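Local coordinates for protein RNA-dependent RNA Polymerase (Bombyx mori cytoplasmic polyhedrosis virus, PDB 6TZ0) that synthesises viral RNA from an RNA template, transcribing plus strands from the double-stranded genome segments and probably also making the complementary minus strands, at residues 1161-1174 against 1197-1211. Sequence-based numbering, arbitrary orientation.
Sequences LVRIPPSYYVSTQC and RLGMVLHPGLIAYVR
Val1162 pairs with Leu1198 and Arg1163 with Gly1199 in a short parallel beta ladder. Three backbone hydrogen bonds define it: Leu1198 N to Leu1161 O (3.2 Å), Arg1163 N to Leu1198 O (2.8 Å, 171° at the hydrogen) and Met1200 N to Arg1163 O (3.3 Å).

Van der Waals contacts extend the pairing. Met1200 bends at its last torsion (chi3 76°), which carries CE against Ile1164, 3.8 Å from CG2. Farther along, Leu1202 lays CD1 over one face of the Tyr1168 ring, 3.9 Å from the centroid and 27° off its normal, a CH-pi contact, while Ile1207 CD1 reaches Tyr1168 CD1 at 3.7 Å. On helix 1204-1211, Val1210 CG1 meets Cys1174 SG at 3.6 Å, and Val1170 CG1 sits over one face of the Arg1211 guanidinium, toward its rim, 3.4 Å from NH2.

Among charged groups, Arg1163 and Arg1197 come close, and both form salt bridges with Glu1027, which probably offsets their like charges.

The ladder closes a beta-alpha-beta unit through helix 1174-1188, whose Ser1182 touches Val1162 and whose Tyr1178 touches Met1200 and Leu1202. Strand 1196-1202 is central in its three-stranded mixed sheet, flanked by 1162-1163 and antiparallel 1022-1027.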
loop_
_atom_site.group_PDB
_atom_site.type_symbol
_atom_site.label_atom_id
_atom_site.label_comp_id
_atom_site.label_asym_id
_atom_site.label_seq_id
_atom_site.Cartn_x
_atom_site.Cartn_y
_atom_site.Cartn_z
ATOM N N LEU A 1161 -37.945 26.342 -8.774
ATOM C CA LEU A 1161 -38.273 25.940 -10.133
ATOM C C LEU A 1161 -39.674 25.370 -10.285
ATOM O O LEU A 1161 -40.180 25.323 -11.409
ATOM C CB LEU A 1161 -37.263 24.897 -10.618
ATOM C CG LEU A 1161 -35.837 25.389 -10.826
ATOM C CD1 LEU A 1161 -34.916 24.221 -11.069
ATOM C CD2 LEU A 1161 -35.809 26.327 -12.007
ATOM N N VAL A 1162 -40.301 24.928 -9.198
ATOM C CA VAL A 1162 -41.563 24.201 -9.242
ATOM C C VAL A 1162 -42.568 24.914 -8.348
ATOM O O VAL A 1162 -42.273 25.198 -7.181
ATOM C CB VAL A 1162 -41.382 22.733 -8.805
ATOM C CG1 VAL A 1162 -42.717 22.016 -8.737
ATOM C CG2 VAL A 1162 -40.454 22.007 -9.759
ATOM N N ARG A 1163 -43.748 25.200 -8.892
ATOM C CA ARG A 1163 -44.822 25.822 -8.131
ATOM C C ARG A 1163 -45.671 24.740 -7.481
ATOM O O ARG A 1163 -46.356 23.981 -8.173
ATOM C CB ARG A 1163 -45.676 26.713 -9.030
ATOM C CG ARG A 1163 -46.760 27.451 -8.281
ATOM C CD ARG A 1163 -47.490 28.457 -9.158
ATOM N NE ARG A 1163 -48.301 27.849 -10.209
ATOM C CZ ARG A 1163 -49.550 27.427 -10.040
ATOM N NH1 ARG A 1163 -50.135 27.537 -8.857
ATOM N NH2 ARG A 1163 -50.215 26.896 -11.057
ATOM N N ILE A 1164 -45.624 24.668 -6.161
ATOM C CA ILE A 1164 -46.387 23.700 -5.379
ATOM C C ILE A 1164 -47.523 24.446 -4.695
ATOM O O ILE A 1164 -47.262 25.422 -3.985
ATOM C CB ILE A 1164 -45.505 22.986 -4.342
ATOM C CG1 ILE A 1164 -44.399 22.207 -5.043
ATOM C CG2 ILE A 1164 -46.337 22.061 -3.483
ATOM C CD1 ILE A 1164 -43.306 21.763 -4.123
ATOM N N PRO A 1165 -48.778 24.047 -4.900
ATOM C CA PRO A 1165 -49.904 24.723 -4.241
ATOM C C PRO A 1165 -49.884 24.503 -2.741
ATOM O O PRO A 1165 -49.569 23.400 -2.271
ATOM C CB PRO A 1165 -51.131 24.062 -4.883
ATOM C CG PRO A 1165 -50.639 23.561 -6.184
ATOM C CD PRO A 1165 -49.237 23.113 -5.936
ATOM N N PRO A 1166 -50.219 25.531 -1.954
ATOM C CA PRO A 1166 -50.030 25.444 -0.496
ATOM C C PRO A 1166 -51.043 24.573 0.223
ATOM O O PRO A 1166 -50.872 24.334 1.423
ATOM C CB PRO A 1166 -50.146 26.902 -0.046
ATOM C CG PRO A 1166 -50.996 27.540 -1.080
ATOM C CD PRO A 1166 -50.658 26.873 -2.374
ATOM N N SER A 1167 -52.079 24.086 -0.453
ATOM C CA SER A 1167 -53.048 23.200 0.178
ATOM C C SER A 1167 -52.530 21.777 0.349
ATOM O O SER A 1167 -53.226 20.954 0.952
ATOM C CB SER A 1167 -54.350 23.182 -0.629
ATOM O OG SER A 1167 -54.168 22.584 -1.897
ATOM N N TYR A 1168 -51.340 21.463 -0.164
ATOM C CA TYR A 1168 -50.761 20.141 0.015
ATOM C C TYR A 1168 -49.888 20.034 1.252
ATOM O O TYR A 1168 -49.596 18.919 1.692
ATOM C CB TYR A 1168 -49.924 19.745 -1.200
ATOM C CG TYR A 1168 -50.701 19.605 -2.480
ATOM C CD1 TYR A 1168 -51.659 18.614 -2.625
ATOM C CD2 TYR A 1168 -50.412 20.400 -3.577
ATOM C CE1 TYR A 1168 -52.355 18.463 -3.801
ATOM C CE2 TYR A 1168 -51.098 20.249 -4.763
ATOM C CZ TYR A 1168 -52.065 19.280 -4.868
ATOM O OH TYR A 1168 -52.749 19.132 -6.047
ATOM N N TYR A 1169 -49.467 21.157 1.818
ATOM C CA TYR A 1169 -48.607 21.170 2.999
ATOM C C TYR A 1169 -49.455 20.827 4.214
ATOM O O TYR A 1169 -50.015 21.697 4.880
ATOM C CB TYR A 1169 -47.927 22.522 3.137
ATOM C CG TYR A 1169 -46.920 22.782 2.050
ATOM C CD1 TYR A 1169 -45.616 22.329 2.167
ATOM C CD2 TYR A 1169 -47.277 23.457 0.895
ATOM C CE1 TYR A 1169 -44.693 22.558 1.171
ATOM C CE2 TYR A 1169 -46.360 23.690 -0.107
ATOM C CZ TYR A 1169 -45.073 23.236 0.038
ATOM O OH TYR A 1169 -44.156 23.467 -0.957
ATOM N N VAL A 1170 -49.552 19.531 4.502
ATOM C CA VAL A 1170 -50.391 19.015 5.574
ATOM C C VAL A 1170 -49.584 18.355 6.673
ATOM O O VAL A 1170 -50.173 17.802 7.611
ATOM C CB VAL A 1170 -51.449 18.037 5.034
ATOM C CG1 VAL A 1170 -52.334 18.733 4.023
ATOM C CG2 VAL A 1170 -50.781 16.825 4.420
ATOM N N SER A 1171 -48.259 18.388 6.591
ATOM C CA SER A 1171 -47.425 17.807 7.630
ATOM C C SER A 1171 -46.104 18.553 7.676
ATOM O O SER A 1171 -45.726 19.244 6.729
ATOM C CB SER A 1171 -47.191 16.314 7.397
ATOM O OG SER A 1171 -46.328 15.781 8.383
ATOM N N THR A 1172 -45.399 18.393 8.796
ATOM C CA THR A 1172 -44.128 19.071 9.017
ATOM C C THR A 1172 -43.010 18.552 8.127
ATOM O O THR A 1172 -41.985 19.225 7.988
ATOM C CB THR A 1172 -43.721 18.944 10.486
ATOM O OG1 THR A 1172 -42.522 19.689 10.721
ATOM C CG2 THR A 1172 -43.499 17.490 10.862
ATOM N N GLN A 1173 -43.188 17.385 7.513
ATOM C CA GLN A 1173 -42.201 16.792 6.628
ATOM C C GLN A 1173 -42.688 16.737 5.188
ATOM O O GLN A 1173 -42.242 15.887 4.417
ATOM C CB GLN A 1173 -41.834 15.406 7.147
ATOM C CG GLN A 1173 -43.036 14.530 7.378
ATOM C CD GLN A 1173 -42.672 13.251 8.082
ATOM O OE1 GLN A 1173 -41.500 12.978 8.325
ATOM N NE2 GLN A 1173 -43.678 12.454 8.419
ATOM N N CYS A 1174 -43.607 17.630 4.817
ATOM C CA CYS A 1174 -44.028 17.748 3.429
ATOM C C CYS A 1174 -43.062 18.580 2.607
ATOM O O CYS A 1174 -42.894 18.308 1.417
ATOM C CB CYS A 1174 -45.419 18.369 3.338
ATOM S SG CYS A 1174 -46.760 17.316 3.889
ATOM N N ARG A 1197 -41.291 26.658 -16.183
ATOM C CA ARG A 1197 -41.582 26.405 -14.780
ATOM C C ARG A 1197 -42.559 25.244 -14.653
ATOM O O ARG A 1197 -43.493 25.112 -15.446
ATOM C CB ARG A 1197 -42.150 27.662 -14.119
ATOM C CG ARG A 1197 -42.319 27.550 -12.614
ATOM C CD ARG A 1197 -42.767 28.839 -11.966
ATOM N NE ARG A 1197 -44.134 29.203 -12.314
ATOM C CZ ARG A 1197 -44.705 30.350 -11.967
ATOM N NH1 ARG A 1197 -44.027 31.238 -11.258
ATOM N NH2 ARG A 1197 -45.955 30.604 -12.318
ATOM N N LEU A 1198 -42.339 24.398 -13.655
ATOM C CA LEU A 1198 -43.177 23.232 -13.436
ATOM C C LEU A 1198 -44.224 23.497 -12.363
ATOM O O LEU A 1198 -44.059 24.351 -11.492
ATOM C CB LEU A 1198 -42.328 22.025 -13.042
ATOM C CG LEU A 1198 -41.368 21.544 -14.124
ATOM C CD1 LEU A 1198 -40.502 20.415 -13.609
ATOM C CD2 LEU A 1198 -42.140 21.118 -15.350
ATOM N N GLY A 1199 -45.317 22.745 -12.446
ATOM C CA GLY A 1199 -46.352 22.756 -11.434
ATOM C C GLY A 1199 -46.667 21.346 -10.984
ATOM O O GLY A 1199 -46.965 20.484 -11.812
ATOM N N MET A 1200 -46.599 21.091 -9.683
ATOM C CA MET A 1200 -46.683 19.735 -9.162
ATOM C C MET A 1200 -48.122 19.393 -8.796
ATOM O O MET A 1200 -48.802 20.174 -8.127
ATOM C CB MET A 1200 -45.777 19.574 -7.942
ATOM C CG MET A 1200 -45.648 18.143 -7.450
ATOM S SD MET A 1200 -44.511 17.969 -6.067
ATOM C CE MET A 1200 -45.514 18.614 -4.744
ATOM N N VAL A 1201 -48.576 18.224 -9.236
ATOM C CA VAL A 1201 -49.872 17.681 -8.852
ATOM C C VAL A 1201 -49.639 16.407 -8.053
ATOM O O VAL A 1201 -48.687 15.664 -8.312
ATOM C CB VAL A 1201 -50.778 17.430 -10.077
ATOM C CG1 VAL A 1201 -51.151 18.744 -10.718
ATOM C CG2 VAL A 1201 -50.078 16.569 -11.101
ATOM N N LEU A 1202 -50.489 16.176 -7.058
ATOM C CA LEU A 1202 -50.344 15.046 -6.158
ATOM C C LEU A 1202 -51.602 14.193 -6.187
ATOM O O LEU A 1202 -52.656 14.612 -6.667
ATOM C CB LEU A 1202 -50.066 15.505 -4.723
ATOM C CG LEU A 1202 -48.751 16.250 -4.496
ATOM C CD1 LEU A 1202 -48.626 16.711 -3.066
ATOM C CD2 LEU A 1202 -47.573 15.387 -4.863
ATOM N N HIS A 1203 -51.470 12.985 -5.669
ATOM C CA HIS A 1203 -52.514 11.981 -5.559
ATOM C C HIS A 1203 -53.150 12.058 -4.175
ATOM O O HIS A 1203 -52.450 12.309 -3.190
ATOM C CB HIS A 1203 -51.923 10.596 -5.813
ATOM C CG HIS A 1203 -52.930 9.493 -5.925
ATOM N ND1 HIS A 1203 -53.215 8.641 -4.885
ATOM C CD2 HIS A 1203 -53.724 9.107 -6.950
ATOM C CE1 HIS A 1203 -54.134 7.773 -5.264
ATOM N NE2 HIS A 1203 -54.462 8.035 -6.514
ATOM N N PRO A 1204 -54.476 11.907 -4.080
ATOM C CA PRO A 1204 -55.129 11.976 -2.762
ATOM C C PRO A 1204 -54.719 10.860 -1.821
ATOM O O PRO A 1204 -54.751 11.045 -0.598
ATOM C CB PRO A 1204 -56.621 11.904 -3.114
ATOM C CG PRO A 1204 -56.700 12.402 -4.502
ATOM C CD PRO A 1204 -55.457 11.925 -5.176
ATOM N N GLY A 1205 -54.323 9.708 -2.360
ATOM C CA GLY A 1205 -53.719 8.676 -1.544
ATOM C C GLY A 1205 -52.367 9.064 -0.988
ATOM O O GLY A 1205 -52.012 8.645 0.114
ATOM N N LEU A 1206 -51.606 9.881 -1.721
ATOM C CA LEU A 1206 -50.341 10.382 -1.192
ATOM C C LEU A 1206 -50.579 11.327 -0.021
ATOM O O LEU A 1206 -49.878 11.252 0.994
ATOM C CB LEU A 1206 -49.545 11.073 -2.301
ATOM C CG LEU A 1206 -48.071 11.466 -2.133
ATOM C CD1 LEU A 1206 -47.419 11.407 -3.489
ATOM C CD2 LEU A 1206 -47.867 12.857 -1.550
ATOM N N ILE A 1207 -51.579 12.206 -0.144
ATOM C CA ILE A 1207 -51.948 13.106 0.945
ATOM C C ILE A 1207 -52.453 12.312 2.141
ATOM O O ILE A 1207 -52.102 12.601 3.293
ATOM C CB ILE A 1207 -52.999 14.119 0.455
ATOM C CG1 ILE A 1207 -52.486 14.875 -0.769
ATOM C CG2 ILE A 1207 -53.356 15.100 1.549
ATOM C CD1 ILE A 1207 -51.224 15.651 -0.518
ATOM N N ALA A 1208 -53.253 11.274 1.880
ATOM C CA ALA A 1208 -53.783 10.433 2.946
ATOM C C ALA A 1208 -52.693 9.613 3.620
ATOM O O ALA A 1208 -52.798 9.309 4.811
ATOM C CB ALA A 1208 -54.867 9.514 2.388
ATOM N N TYR A 1209 -51.648 9.247 2.883
ATOM C CA TYR A 1209 -50.544 8.518 3.486
ATOM C C TYR A 1209 -49.638 9.436 4.290
ATOM O O TYR A 1209 -49.075 9.010 5.303
ATOM C CB TYR A 1209 -49.736 7.794 2.408
ATOM C CG TYR A 1209 -48.631 6.939 2.973
ATOM C CD1 TYR A 1209 -48.911 5.709 3.552
ATOM C CD2 TYR A 1209 -47.310 7.367 2.947
ATOM C CE1 TYR A 1209 -47.912 4.930 4.086
ATOM C CE2 TYR A 1209 -46.301 6.592 3.478
ATOM C CZ TYR A 1209 -46.610 5.375 4.044
ATOM O OH TYR A 1209 -45.611 4.598 4.572
ATOM N N VAL A 1210 -49.478 10.685 3.859
ATOM C CA VAL A 1210 -48.612 11.596 4.599
ATOM C C VAL A 1210 -49.311 12.109 5.862
ATOM O O VAL A 1210 -48.670 12.272 6.909
ATOM C CB VAL A 1210 -48.132 12.725 3.667
ATOM C CG1 VAL A 1210 -47.374 13.777 4.418
ATOM C CG2 VAL A 1210 -47.205 12.154 2.623
ATOM N N ARG A 1211 -50.634 12.319 5.806
ATOM C CA ARG A 1211 -51.378 12.677 7.016
ATOM C C ARG A 1211 -51.354 11.550 8.042
ATOM O O ARG A 1211 -51.256 11.803 9.248
ATOM C CB ARG A 1211 -52.830 13.018 6.693
ATOM C CG ARG A 1211 -53.091 14.304 5.949
ATOM C CD ARG A 1211 -54.597 14.482 5.832
ATOM N NE ARG A 1211 -54.994 15.558 4.934
ATOM C CZ ARG A 1211 -55.166 16.820 5.304
ATOM N NH1 ARG A 1211 -54.962 17.178 6.562
ATOM N NH2 ARG A 1211 -55.541 17.726 4.413
#